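Local coordinates for acyl-CoA dehydrogenase domain protein Tcur3481 (Thermomonospora curvata, PDB 6WY9) that binds a flavin adenine dinucleotide cofactor and, as a member of the acyl-CoA dehydrogenase family, probably acts as a flavin-dependent oxidoreductase, at residues L57-G63 and L109-V113; Q231-S236 and I273-R277; T120-F126 and K151-I157; D293-V299 and R353-I358. All coordinates share one frame; numbering follows the deposited sequence.

Interaction 1: L57-G63 and L109-V113; sequences LPEAAGG and LPGVV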
loop_
_atom_site.group_PDB
_atom_site.type_symbol
_atom_site.label_atom_id
_atom_site.label_comp_id
_atom_site.label_asym_id
_atom_site.label_seq_id
_atom_site.Cartn_x
_atom_site.Cartn_y
_atom_site.Cartn_z
ATOM N N LEU B 57 -1.606 -18.842 -34.474
ATOM C CA LEU B 57 -0.877 -20.055 -34.837
ATOM C C LEU B 57 -0.312 -19.959 -36.241
ATOM O O LEU B 57 -0.702 -19.090 -37.025
ATOM C CB LEU B 57 -1.799 -21.274 -34.729
ATOM C CG LEU B 57 -1.872 -21.849 -33.307
ATOM C CD1 LEU B 57 -1.999 -20.725 -32.342
ATOM C CD2 LEU B 57 -3.058 -22.769 -33.146
ATOM N N PRO B 58 0.588 -20.877 -36.620
ATOM C CA PRO B 58 1.288 -20.727 -37.894
ATOM C C PRO B 58 0.380 -20.949 -39.098
ATOM O O PRO B 58 -0.631 -21.657 -39.041
ATOM C CB PRO B 58 2.382 -21.813 -37.835
ATOM C CG PRO B 58 2.393 -22.290 -36.403
ATOM C CD PRO B 58 1.004 -22.113 -35.928
ATOM N N GLU B 59 0.792 -20.360 -40.220
ATOM C CA GLU B 59 0.056 -20.535 -41.467
ATOM C C GLU B 59 0.079 -21.985 -41.933
ATOM O O GLU B 59 -0.938 -22.500 -42.413
ATOM C CB GLU B 59 0.626 -19.611 -42.547
ATOM C CG GLU B 59 0.339 -18.120 -42.305
ATOM C CD GLU B 59 0.900 -17.234 -43.408
ATOM O OE1 GLU B 59 1.770 -17.700 -44.170
ATOM O OE2 GLU B 59 0.471 -16.070 -43.515
ATOM N N ALA B 60 1.223 -22.670 -41.801
ATOM C CA ALA B 60 1.286 -24.064 -42.235
ATOM C C ALA B 60 0.247 -24.947 -41.541
ATOM O O ALA B 60 -0.091 -26.006 -42.074
ATOM C CB ALA B 60 2.694 -24.630 -42.024
ATOM N N ALA B 61 -0.274 -24.546 -40.377
ATOM C CA ALA B 61 -1.357 -25.269 -39.712
ATOM C C ALA B 61 -2.727 -24.661 -39.986
ATOM O O ALA B 61 -3.711 -25.052 -39.340
ATOM C CB ALA B 61 -1.125 -25.330 -38.194
ATOM N N GLY B 62 -2.814 -23.699 -40.903
ATOM C CA GLY B 62 -4.066 -23.036 -41.204
ATOM C C GLY B 62 -4.333 -21.775 -40.417
ATOM O O GLY B 62 -5.412 -21.189 -40.573
ATOM N N GLY B 63 -3.401 -21.338 -39.571
ATOM C CA GLY B 63 -3.585 -20.123 -38.796
ATOM C C GLY B 63 -3.218 -18.865 -39.574
ATOM O O GLY B 63 -2.876 -18.894 -40.753
ATOM N N LEU B 109 -1.570 -29.316 -34.770
ATOM C CA LEU B 109 -1.999 -27.916 -34.716
ATOM C C LEU B 109 -3.218 -27.669 -35.608
ATOM O O LEU B 109 -4.109 -26.891 -35.243
ATOM C CB LEU B 109 -0.828 -26.993 -35.102
ATOM C CG LEU B 109 0.350 -27.009 -34.091
ATOM C CD1 LEU B 109 1.603 -26.191 -34.498
ATOM C CD2 LEU B 109 -0.147 -26.565 -32.708
ATOM N N PRO B 110 -3.293 -28.282 -36.788
ATOM C CA PRO B 110 -4.518 -28.121 -37.581
ATOM C C PRO B 110 -5.775 -28.419 -36.781
ATOM O O PRO B 110 -6.747 -27.666 -36.890
ATOM C CB PRO B 110 -4.295 -29.103 -38.737
ATOM C CG PRO B 110 -2.803 -28.997 -38.946
ATOM C CD PRO B 110 -2.265 -29.028 -37.542
ATOM N N GLY B 111 -5.779 -29.477 -35.962
ATOM C CA GLY B 111 -6.959 -29.767 -35.163
ATOM C C GLY B 111 -7.240 -28.702 -34.108
ATOM O O GLY B 111 -8.392 -28.512 -33.703
ATOM N N VAL B 112 -6.205 -28.002 -33.642
ATOM C CA VAL B 112 -6.449 -26.885 -32.728
ATOM C C VAL B 112 -7.073 -25.712 -33.479
ATOM O O VAL B 112 -8.010 -25.065 -32.991
ATOM C CB VAL B 112 -5.150 -26.452 -32.027
ATOM C CG1 VAL B 112 -5.404 -25.177 -31.184
ATOM C CG2 VAL B 112 -4.569 -27.592 -31.164
ATOM N N VAL B 113 -6.553 -25.407 -34.668
ATOM C CA VAL B 113 -7.074 -24.289 -35.455
ATOM C C VAL B 113 -8.562 -24.477 -35.733
ATOM O O VAL B 113 -9.362 -23.541 -35.591
ATOM C CB VAL B 113 -6.256 -24.139 -36.756
ATOM C CG1 VAL B 113 -6.975 -23.260 -37.786
ATOM C CG2 VAL B 113 -4.843 -23.622 -36.425
#

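Interaction 2: Q231-S236 and I273-R277; sequences QLGVAS and IEAMR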
loop_
_atom_site.group_PDB
_atom_site.type_symbol
_atom_site.label_atom_id
_atom_site.label_comp_id
_atom_site.label_asym_id
_atom_site.label_seq_id
_atom_site.Cartn_x
_atom_site.Cartn_y
_atom_site.Cartn_z
ATOM N N GLN B 231 -5.691 -11.121 -17.273
ATOM C CA GLN B 231 -5.895 -10.297 -16.095
ATOM C C GLN B 231 -6.153 -8.860 -16.499
ATOM O O GLN B 231 -6.948 -8.156 -15.866
ATOM C CB GLN B 231 -4.666 -10.370 -15.171
ATOM C CG GLN B 231 -4.897 -9.718 -13.782
ATOM C CD GLN B 231 -5.666 -10.633 -12.860
ATOM O OE1 GLN B 231 -6.657 -11.254 -13.274
ATOM N NE2 GLN B 231 -5.217 -10.737 -11.600
ATOM N N LEU B 232 -5.410 -8.372 -17.482
ATOM C CA LEU B 232 -5.692 -7.020 -17.951
ATOM C C LEU B 232 -7.162 -6.894 -18.346
ATOM O O LEU B 232 -7.815 -5.898 -18.011
ATOM C CB LEU B 232 -4.790 -6.682 -19.138
ATOM C CG LEU B 232 -5.040 -5.315 -19.821
ATOM C CD1 LEU B 232 -4.800 -4.079 -18.822
ATOM C CD2 LEU B 232 -4.113 -5.261 -21.047
ATOM N N GLY B 233 -7.699 -7.890 -19.072
ATOM C CA GLY B 233 -9.090 -7.813 -19.489
ATOM C C GLY B 233 -10.048 -7.926 -18.310
ATOM O O GLY B 233 -11.027 -7.174 -18.210
ATOM N N VAL B 234 -9.755 -8.832 -17.371
ATOM C CA VAL B 234 -10.569 -8.914 -16.156
ATOM C C VAL B 234 -10.618 -7.563 -15.448
ATOM O O VAL B 234 -11.685 -7.097 -15.039
ATOM C CB VAL B 234 -10.042 -10.007 -15.208
ATOM C CG1 VAL B 234 -10.811 -9.951 -13.868
ATOM C CG2 VAL B 234 -10.186 -11.428 -15.892
ATOM N N ALA B 235 -9.460 -6.947 -15.224
ATOM C CA ALA B 235 -9.466 -5.709 -14.442
ATOM C C ALA B 235 -10.191 -4.599 -15.193
ATOM O O ALA B 235 -10.918 -3.805 -14.588
ATOM C CB ALA B 235 -8.030 -5.268 -14.107
ATOM N N SER B 236 -9.973 -4.516 -16.513
ATOM C CA SER B 236 -10.629 -3.510 -17.333
ATOM C C SER B 236 -12.145 -3.674 -17.282
ATOM O O SER B 236 -12.884 -2.697 -17.120
ATOM C CB SER B 236 -10.135 -3.619 -18.789
ATOM O OG SER B 236 -8.741 -3.334 -18.850
ATOM N N ILE B 273 -4.284 -0.288 -14.200
ATOM C CA ILE B 273 -4.600 -0.885 -15.489
ATOM C C ILE B 273 -3.683 -0.321 -16.567
ATOM O O ILE B 273 -3.193 -1.056 -17.436
ATOM C CB ILE B 273 -6.088 -0.677 -15.831
ATOM C CG1 ILE B 273 -6.994 -1.533 -14.919
ATOM C CG2 ILE B 273 -6.372 -0.903 -17.381
ATOM C CD1 ILE B 273 -8.521 -1.271 -15.110
ATOM N N GLU B 274 -3.430 0.989 -16.544
ATOM C CA GLU B 274 -2.485 1.540 -17.540
ATOM C C GLU B 274 -1.095 0.940 -17.373
ATOM O O GLU B 274 -0.423 0.608 -18.356
ATOM C CB GLU B 274 -2.439 3.068 -17.440
ATOM C CG GLU B 274 -3.762 3.595 -17.985
ATOM C CD GLU B 274 -3.743 5.006 -18.569
ATOM O OE1 GLU B 274 -2.954 5.879 -18.128
ATOM O OE2 GLU B 274 -4.582 5.253 -19.457
ATOM N N ALA B 275 -0.659 0.767 -16.129
ATOM C CA ALA B 275 0.646 0.163 -15.861
ATOM C C ALA B 275 0.694 -1.296 -16.327
ATOM O O ALA B 275 1.668 -1.728 -16.951
ATOM C CB ALA B 275 0.947 0.268 -14.374
ATOM N N MET B 276 -0.338 -2.070 -15.972
ATOM C CA MET B 276 -0.472 -3.445 -16.425
ATOM C C MET B 276 -0.331 -3.540 -17.927
ATOM O O MET B 276 0.390 -4.400 -18.438
ATOM C CB MET B 276 -1.839 -3.969 -15.990
ATOM C CG MET B 276 -1.859 -4.236 -14.478
ATOM S SD MET B 276 -3.573 -4.298 -13.840
ATOM C CE MET B 276 -3.937 -5.924 -14.545
ATOM N N ARG B 277 -1.026 -2.644 -18.635
ATOM C CA ARG B 277 -1.095 -2.682 -20.087
ATOM C C ARG B 277 0.251 -2.361 -20.733
ATOM O O ARG B 277 0.679 -3.043 -21.668
ATOM C CB ARG B 277 -2.206 -1.713 -20.574
ATOM C CG ARG B 277 -2.260 -1.640 -22.124
ATOM C CD ARG B 277 -3.640 -1.212 -22.731
ATOM N NE ARG B 277 -4.440 -0.352 -21.879
ATOM C CZ ARG B 277 -5.642 -0.672 -21.383
ATOM N NH1 ARG B 277 -6.276 0.204 -20.645
ATOM N NH2 ARG B 277 -6.217 -1.857 -21.623
#

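Interaction 3: T120-F126 and K151-I157; sequences TVALEEF and KAVVPSI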
loop_
_atom_site.group_PDB
_atom_site.type_symbol
_atom_site.label_atom_id
_atom_site.label_comp_id
_atom_site.label_asym_id
_atom_site.label_seq_id
_atom_site.Cartn_x
_atom_site.Cartn_y
_atom_site.Cartn_z
ATOM N N THR B 120 -4.155 -28.780 -22.676
ATOM C CA THR B 120 -3.916 -27.971 -21.491
ATOM C C THR B 120 -2.456 -28.147 -21.104
ATOM O O THR B 120 -1.712 -28.917 -21.720
ATOM C CB THR B 120 -4.891 -28.331 -20.345
ATOM O OG1 THR B 120 -4.644 -27.476 -19.225
ATOM C CG2 THR B 120 -4.730 -29.814 -19.923
ATOM N N VAL B 121 -2.040 -27.383 -20.096
ATOM C CA VAL B 121 -0.670 -27.419 -19.615
ATOM C C VAL B 121 -0.690 -27.704 -18.120
ATOM O O VAL B 121 -1.532 -27.166 -17.384
ATOM C CB VAL B 121 0.055 -26.099 -19.922
ATOM C CG1 VAL B 121 -0.007 -25.871 -21.412
ATOM C CG2 VAL B 121 -0.604 -24.899 -19.161
ATOM N N ALA B 122 0.256 -28.530 -17.691
ATOM C CA ALA B 122 0.405 -28.989 -16.312
ATOM C C ALA B 122 1.775 -28.492 -15.859
ATOM O O ALA B 122 2.784 -29.181 -15.994
ATOM C CB ALA B 122 0.265 -30.525 -16.215
ATOM N N LEU B 123 1.793 -27.264 -15.334
ATOM C CA LEU B 123 3.007 -26.546 -15.001
ATOM C C LEU B 123 3.162 -26.368 -13.507
ATOM O O LEU B 123 4.169 -25.808 -13.083
ATOM C CB LEU B 123 3.003 -25.157 -15.696
ATOM C CG LEU B 123 2.853 -25.207 -17.225
ATOM C CD1 LEU B 123 2.782 -23.786 -17.804
ATOM C CD2 LEU B 123 4.087 -25.958 -17.771
ATOM N N GLU B 124 2.187 -26.805 -12.693
ATOM C CA GLU B 124 2.248 -26.556 -11.261
ATOM C C GLU B 124 2.208 -27.847 -10.449
ATOM O O GLU B 124 1.695 -28.877 -10.906
ATOM C CB GLU B 124 1.109 -25.618 -10.844
ATOM C CG GLU B 124 1.306 -24.202 -11.414
ATOM C CD GLU B 124 0.077 -23.311 -11.144
ATOM O OE1 GLU B 124 -1.006 -23.561 -11.719
ATOM O OE2 GLU B 124 0.200 -22.383 -10.310
ATOM N N GLU B 125 2.717 -27.743 -9.208
ATOM C CA GLU B 125 2.802 -28.825 -8.237
ATOM C C GLU B 125 2.427 -28.325 -6.845
ATOM O O GLU B 125 2.597 -27.144 -6.521
ATOM C CB GLU B 125 4.225 -29.475 -8.201
ATOM C CG GLU B 125 4.508 -30.250 -9.521
ATOM C CD GLU B 125 5.938 -30.759 -9.641
ATOM O OE1 GLU B 125 6.749 -30.486 -8.721
ATOM O OE2 GLU B 125 6.250 -31.412 -10.665
ATOM N N PHE B 126 1.932 -29.240 -6.006
ATOM C CA PHE B 126 1.585 -28.853 -4.641
ATOM C C PHE B 126 2.839 -28.553 -3.823
ATOM O O PHE B 126 3.899 -29.151 -4.024
ATOM C CB PHE B 126 0.765 -29.948 -3.964
ATOM C CG PHE B 126 -0.648 -30.069 -4.522
ATOM C CD1 PHE B 126 -1.548 -29.023 -4.382
ATOM C CD2 PHE B 126 -1.068 -31.224 -5.191
ATOM C CE1 PHE B 126 -2.861 -29.109 -4.897
ATOM C CE2 PHE B 126 -2.373 -31.311 -5.705
ATOM C CZ PHE B 126 -3.260 -30.264 -5.554
ATOM N N LYS B 151 0.859 -33.587 -10.669
ATOM C CA LYS B 151 0.773 -32.160 -10.964
ATOM C C LYS B 151 -0.518 -31.614 -10.373
ATOM O O LYS B 151 -1.523 -32.333 -10.264
ATOM C CB LYS B 151 0.801 -31.871 -12.471
ATOM C CG LYS B 151 1.856 -32.641 -13.235
ATOM C CD LYS B 151 3.308 -32.253 -12.816
ATOM C CE LYS B 151 3.688 -30.816 -13.261
ATOM N NZ LYS B 151 5.087 -30.521 -12.856
ATOM N N ALA B 152 -0.487 -30.351 -9.987
ATOM C CA ALA B 152 -1.594 -29.745 -9.266
ATOM C C ALA B 152 -2.505 -28.952 -10.201
ATOM O O ALA B 152 -2.036 -28.159 -11.024
ATOM C CB ALA B 152 -1.056 -28.810 -8.161
ATOM N N VAL B 153 -3.821 -29.097 -9.991
ATOM C CA VAL B 153 -4.807 -28.155 -10.517
ATOM C C VAL B 153 -4.509 -27.812 -11.971
ATOM O O VAL B 153 -4.364 -26.638 -12.344
ATOM C CB VAL B 153 -4.920 -26.859 -9.663
ATOM C CG1 VAL B 153 -5.607 -27.137 -8.305
ATOM C CG2 VAL B 153 -3.576 -26.117 -9.472
ATOM N N VAL B 154 -4.477 -28.829 -12.810
ATOM C CA VAL B 154 -4.347 -28.631 -14.249
ATOM C C VAL B 154 -5.620 -28.000 -14.791
ATOM O O VAL B 154 -6.708 -28.556 -14.590
ATOM C CB VAL B 154 -4.065 -29.981 -14.932
ATOM C CG1 VAL B 154 -3.982 -29.808 -16.443
ATOM C CG2 VAL B 154 -2.805 -30.576 -14.309
ATOM N N PRO B 155 -5.546 -26.859 -15.476
ATOM C CA PRO B 155 -6.770 -26.104 -15.766
ATOM C C PRO B 155 -7.552 -26.743 -16.895
ATOM O O PRO B 155 -6.983 -27.312 -17.832
ATOM C CB PRO B 155 -6.251 -24.714 -16.167
ATOM C CG PRO B 155 -4.848 -25.029 -16.766
ATOM C CD PRO B 155 -4.325 -26.124 -15.840
ATOM N N SER B 156 -8.878 -26.669 -16.779
ATOM C CA SER B 156 -9.775 -26.960 -17.889
ATOM C C SER B 156 -9.452 -28.313 -18.527
ATOM O O SER B 156 -9.403 -28.472 -19.756
ATOM C CB SER B 156 -9.736 -25.811 -18.896
ATOM O OG SER B 156 -10.125 -24.602 -18.250
ATOM N N ILE B 157 -9.307 -29.317 -17.662
ATOM C CA ILE B 157 -8.860 -30.660 -18.093
ATOM C C ILE B 157 -9.890 -31.357 -18.969
ATOM O O ILE B 157 -9.529 -32.203 -19.812
ATOM C CB ILE B 157 -8.496 -31.506 -16.853
ATOM C CG1 ILE B 157 -7.765 -32.820 -17.262
ATOM C CG2 ILE B 157 -9.786 -31.880 -16.105
ATOM C CD1 ILE B 157 -6.250 -32.824 -17.148
HETATM O O HOH W 1 5.565 -27.985 -11.820
HETATM O O HOH W 2 -0.303 -28.059 -13.216
HETATM O O HOH W 3 -1.853 -25.773 -13.123
#

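Interaction 4: D293-V299 and R353-I358; sequences DGKAALV and RLGDLI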
loop_
_atom_site.group_PDB
_atom_site.type_symbol
_atom_site.label_atom_id
_atom_site.label_comp_id
_atom_site.label_asym_id
_atom_site.label_seq_id
_atom_site.Cartn_x
_atom_site.Cartn_y
_atom_site.Cartn_z
ATOM N N ASP B 293 15.691 -13.401 -21.190
ATOM C CA ASP B 293 16.124 -13.283 -19.812
ATOM C C ASP B 293 14.965 -13.467 -18.839
ATOM O O ASP B 293 15.208 -13.717 -17.658
ATOM C CB ASP B 293 16.775 -11.931 -19.614
ATOM C CG ASP B 293 15.855 -10.826 -20.032
ATOM O OD1 ASP B 293 15.702 -10.599 -21.254
ATOM O OD2 ASP B 293 15.204 -10.266 -19.144
ATOM N N GLY B 294 13.724 -13.369 -19.312
ATOM C CA GLY B 294 12.547 -13.558 -18.494
ATOM C C GLY B 294 12.099 -12.369 -17.677
ATOM O O GLY B 294 11.025 -12.438 -17.068
ATOM N N LYS B 295 12.863 -11.270 -17.630
ATOM C CA LYS B 295 12.467 -10.171 -16.737
ATOM C C LYS B 295 11.162 -9.521 -17.200
ATOM O O LYS B 295 10.322 -9.159 -16.373
ATOM C CB LYS B 295 13.582 -9.134 -16.613
ATOM C CG LYS B 295 14.801 -9.667 -15.826
ATOM C CD LYS B 295 15.770 -8.541 -15.378
ATOM C CE LYS B 295 16.556 -7.964 -16.534
ATOM N NZ LYS B 295 17.670 -8.878 -16.875
ATOM N N ALA B 296 11.011 -9.281 -18.492
ATOM C CA ALA B 296 9.850 -8.515 -18.923
ATOM C C ALA B 296 8.558 -9.282 -18.638
ATOM O O ALA B 296 7.551 -8.683 -18.263
ATOM C CB ALA B 296 9.967 -8.149 -20.403
ATOM N N ALA B 297 8.571 -10.608 -18.837
ATOM C CA ALA B 297 7.389 -11.419 -18.574
ATOM C C ALA B 297 7.026 -11.424 -17.095
ATOM O O ALA B 297 5.840 -11.347 -16.745
ATOM C CB ALA B 297 7.624 -12.844 -19.105
ATOM N N LEU B 298 8.039 -11.485 -16.207
ATOM C CA LEU B 298 7.794 -11.437 -14.773
ATOM C C LEU B 298 7.268 -10.081 -14.326
ATOM O O LEU B 298 6.461 -10.020 -13.388
ATOM C CB LEU B 298 9.078 -11.789 -13.998
ATOM C CG LEU B 298 9.303 -13.299 -13.772
ATOM C CD1 LEU B 298 10.751 -13.595 -13.303
ATOM C CD2 LEU B 298 8.252 -13.848 -12.748
ATOM N N VAL B 299 7.741 -8.989 -14.944
ATOM C CA VAL B 299 7.192 -7.669 -14.647
ATOM C C VAL B 299 5.723 -7.618 -15.059
ATOM O O VAL B 299 4.868 -7.161 -14.293
ATOM C CB VAL B 299 8.009 -6.546 -15.338
ATOM C CG1 VAL B 299 7.261 -5.217 -15.293
ATOM C CG2 VAL B 299 9.380 -6.349 -14.653
ATOM N N ARG B 353 11.592 -14.308 -7.686
ATOM C CA ARG B 353 12.178 -14.782 -8.926
ATOM C C ARG B 353 12.786 -13.628 -9.721
ATOM O O ARG B 353 13.895 -13.745 -10.269
ATOM C CB ARG B 353 11.110 -15.515 -9.749
ATOM C CG ARG B 353 11.707 -16.254 -10.953
ATOM C CD ARG B 353 10.654 -17.140 -11.666
ATOM N NE ARG B 353 10.294 -18.328 -10.874
ATOM C CZ ARG B 353 11.082 -19.397 -10.723
ATOM N NH1 ARG B 353 10.684 -20.420 -9.989
ATOM N NH2 ARG B 353 12.278 -19.423 -11.287
ATOM N N LEU B 354 12.045 -12.522 -9.846
ATOM C CA LEU B 354 12.568 -11.368 -10.564
ATOM C C LEU B 354 13.829 -10.826 -9.874
ATOM O O LEU B 354 14.778 -10.410 -10.540
ATOM C CB LEU B 354 11.489 -10.277 -10.655
ATOM C CG LEU B 354 11.848 -8.937 -11.326
ATOM C CD1 LEU B 354 12.306 -9.139 -12.816
ATOM C CD2 LEU B 354 10.643 -8.043 -11.348
ATOM N N GLY B 355 13.826 -10.767 -8.551
ATOM C CA GLY B 355 15.008 -10.285 -7.852
ATOM C C GLY B 355 16.246 -11.146 -8.065
ATOM O O GLY B 355 17.380 -10.623 -8.086
ATOM N N ASP B 356 16.061 -12.470 -8.214
ATOM C CA ASP B 356 17.201 -13.357 -8.499
ATOM C C ASP B 356 17.739 -13.086 -9.905
ATOM O O ASP B 356 18.957 -13.084 -10.114
ATOM C CB ASP B 356 16.769 -14.828 -8.370
ATOM C CG ASP B 356 16.581 -15.273 -6.892
ATOM O OD1 ASP B 356 17.082 -14.565 -5.984
ATOM O OD2 ASP B 356 15.954 -16.335 -6.646
ATOM N N LEU B 357 16.834 -12.849 -10.886
ATOM C CA LEU B 357 17.272 -12.533 -12.246
ATOM C C LEU B 357 18.038 -11.221 -12.293
ATOM O O LEU B 357 19.074 -11.118 -12.960
ATOM C CB LEU B 357 16.061 -12.438 -13.186
ATOM C CG LEU B 357 15.289 -13.750 -13.439
ATOM C CD1 LEU B 357 14.108 -13.517 -14.408
ATOM C CD2 LEU B 357 16.257 -14.820 -14.013
ATOM N N ILE B 358 17.533 -10.202 -11.597
ATOM C CA ILE B 358 18.249 -8.923 -11.524
ATOM C C ILE B 358 19.636 -9.123 -10.908
ATOM O O ILE B 358 20.659 -8.689 -11.467
ATOM C CB ILE B 358 17.400 -7.895 -10.735
ATOM C CG1 ILE B 358 16.161 -7.520 -11.575
ATOM C CG2 ILE B 358 18.253 -6.714 -10.253
ATOM C CD1 ILE B 358 15.015 -6.819 -10.766
#

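Interaction 1: L57-G63 and L109-V113
A61 and L109 touch in an apolar loop-on-helix contact within the N-terminal, largely helical part of the acyl-CoA dehydrogenase fold, where the loop between helices 41-49 and 67-80 packs on the short helix 109-113. The A61 methyl enters first: its CB lies 3.5 Å from L109 CB, and the same methyl also touches the ring of P110, CB to CD 3.9 Å. V113 carries the second half of the contact. Its two methyls split between two carbonyls of the loop, CG2 standing 3.4 Å from A61 O and CG1 3.8 Å from G62 O, neither of them a hydrogen bond. The chi1 of 164° sets V113 CG1 opposite its own backbone N and swings CG2 in toward L57. There L57 CD2 closes the end of the contact at V112 and V113, 3.8 Å from V113 CG2 as the two side chains run past each other in opposite senses, and it meets V112 CG1 at about a right angle.

The loop keeps its shape by its own bonds. P58 O is gripped from opposite faces of its plane by the amides of A61 and G63, the latter at 2.8 Å, and G62, with positive phi, turns the chain back. A94 and A98 of helix 87-100 pack on L109, and T90 on V112. With no hydrogen bond or charge pair crossing between 57-63 and 109-113, the two are joined by van der Waals packing, partly methyl against carbonyl oxygen, while the polar backbone of the turn is satisfied in part locally.

Interaction 2: Q231-S236 and I273-R277
L232 and M276 lie at the closest pair of CA atoms between two nearly antiparallel helices, whose short axes approach to 10.0 Å at 162°. L232 reaches across with CG opposite its backbone N (chi1 176°), which carries CD1 to 3.7 Å from I273 O and within contact of I273 CG2, the two side chains crossing at a slant. The same methyl lies over one face of the R277 guanidinium, 3.8 Å from NH2; the leucine and arginine side chains meet at about a right angle. M276 comes the other way. Its chain runs out extended and then bends at the last torsion (chi3 74°), laying CE against the opposite helix, 4.0 Å from L232 CA, with A235 CB and Q231 CG close by. One turn before R277, I273 packs on A235, its CD1 3.5 Å from A235 O and its CG1 against A235 CB. S236 OG turns back onto its own helix, donating to L232 O at 2.9 Å from above the carbonyl plane, on the face opposite the S236 amide.

The pair belongs to the C-terminal helical bundle: W303 of helix 295-319 packs on M276 and V311 on A235, while Q231 NE2 bonds to A304 O and to G337 O of helix 330-340.

Interaction 3: T120-F126 and K151-I157
The F126 ring carries the methyl of A152 over the centre of one face, a CH-pi contact in which A152 CB stands 3.5 Å from the ring centroid and 3° off its normal. A152 is also tied to the same loop by its backbone: its amide donates to E124 O at 2.8 Å, nearly straight at 169° but from above the carbonyl plane.

Beside it, the bends of K151 at chi2 and chi3 bring CE close to A122 O while NZ arrives at the E125 carboxylate. This salt bridge is short, 2.6 Å from K151 NZ to E125 OE2, from the anti side and well out of the carboxylate plane. S166 O also takes a bond from K151 NZ, water 1 accepts another, and the amides of G135 and C136 hold the two E125 oxygens, so both charged groups have several polar partners.

Toward the other end, A122 CB sits 3.6 Å from V154 CG2, and T120 OG1 donates to P155 O at 2.7 Å, in the carbonyl plane on a lone pair. Water 2 joins E124 N to A152 O and water 3 joins E124 OE1 to V153 O; E124 OE2 bonds L344 N and a basic side chain of another chain.

Segments 120-122 and 151-154 run at 151° and meet mostly through side chains; V153 and V154 form a G1 beta bulge opposite G199. The arrangement belongs to the central beta domain of the acyl-CoA dehydrogenase fold.

Interaction 4: D293-V299 and R353-I358
L298 and L354, with L357 and K295 close behind, have the most surface buried where the start of helix 295-319 lies against helix 347-362, in the C-terminal helical bundle of the acyl-CoA dehydrogenase fold. L298 meets the opposing helix with CD1: it is 3.5 Å from L357 CD1, where the two leucines meet at about a right angle, and 3.7 Å from R353 CG, whose aliphatic chain it crosses likewise.

L354 brings both its methyls. Its CG lies opposite the backbone N (chi1 177°), and the fork straddles one turn of the partner helix, CD1 3.9 Å from K295 CG and CD2 equally far from V299 CG2. L357 then covers the helix start, its CD1 reaching 3.4 Å from D293 O. K295 lends only its carbons to this surface, passing L357 in the opposite direction and laying CD against I358 CG1.

Ahead of the helix, D293 OD2 accepts from K295 N at 3.0 Å in an Asx turn, with G294 at the N-cap, though D293 is poorly ordered. R224 of helix 215-248 packs on L298. Another chain of the tetramer packs on K295, L354 and I358, and a basic side chain of another chain pairs with D356. Segments 295-299 and 353-358, antiparallel at 154°, are joined through hydrocarbon without a single crossing hydrogen bond; R353 NH1 forms a salt bridge with D130, while K295 NZ makes at most a long, weak pair with D293.

Interactions 2 and 3 are the buried contacts, on opposite sides of the chain's centre, while interactions 1 and 4 are only partly buried and lie farther out, their centres about 20 and 19 Å from that centre. Interactions 2 and 4 both join antiparallel helices of the C-terminal bundle, and helices 260-288 and 295-319 follow each other in the chain; their nearest contact atoms are about 7 Å apart. Interaction 1 leads into interaction 3, since helix 109-113 directly precedes strand 118-122. Three of the four have no hydrogen bond or salt bridge across them and are mainly apolar. Interaction 3, between strands and their following loops, is the exception, with a salt bridge, hydrogen bonds and waters in its buried interface.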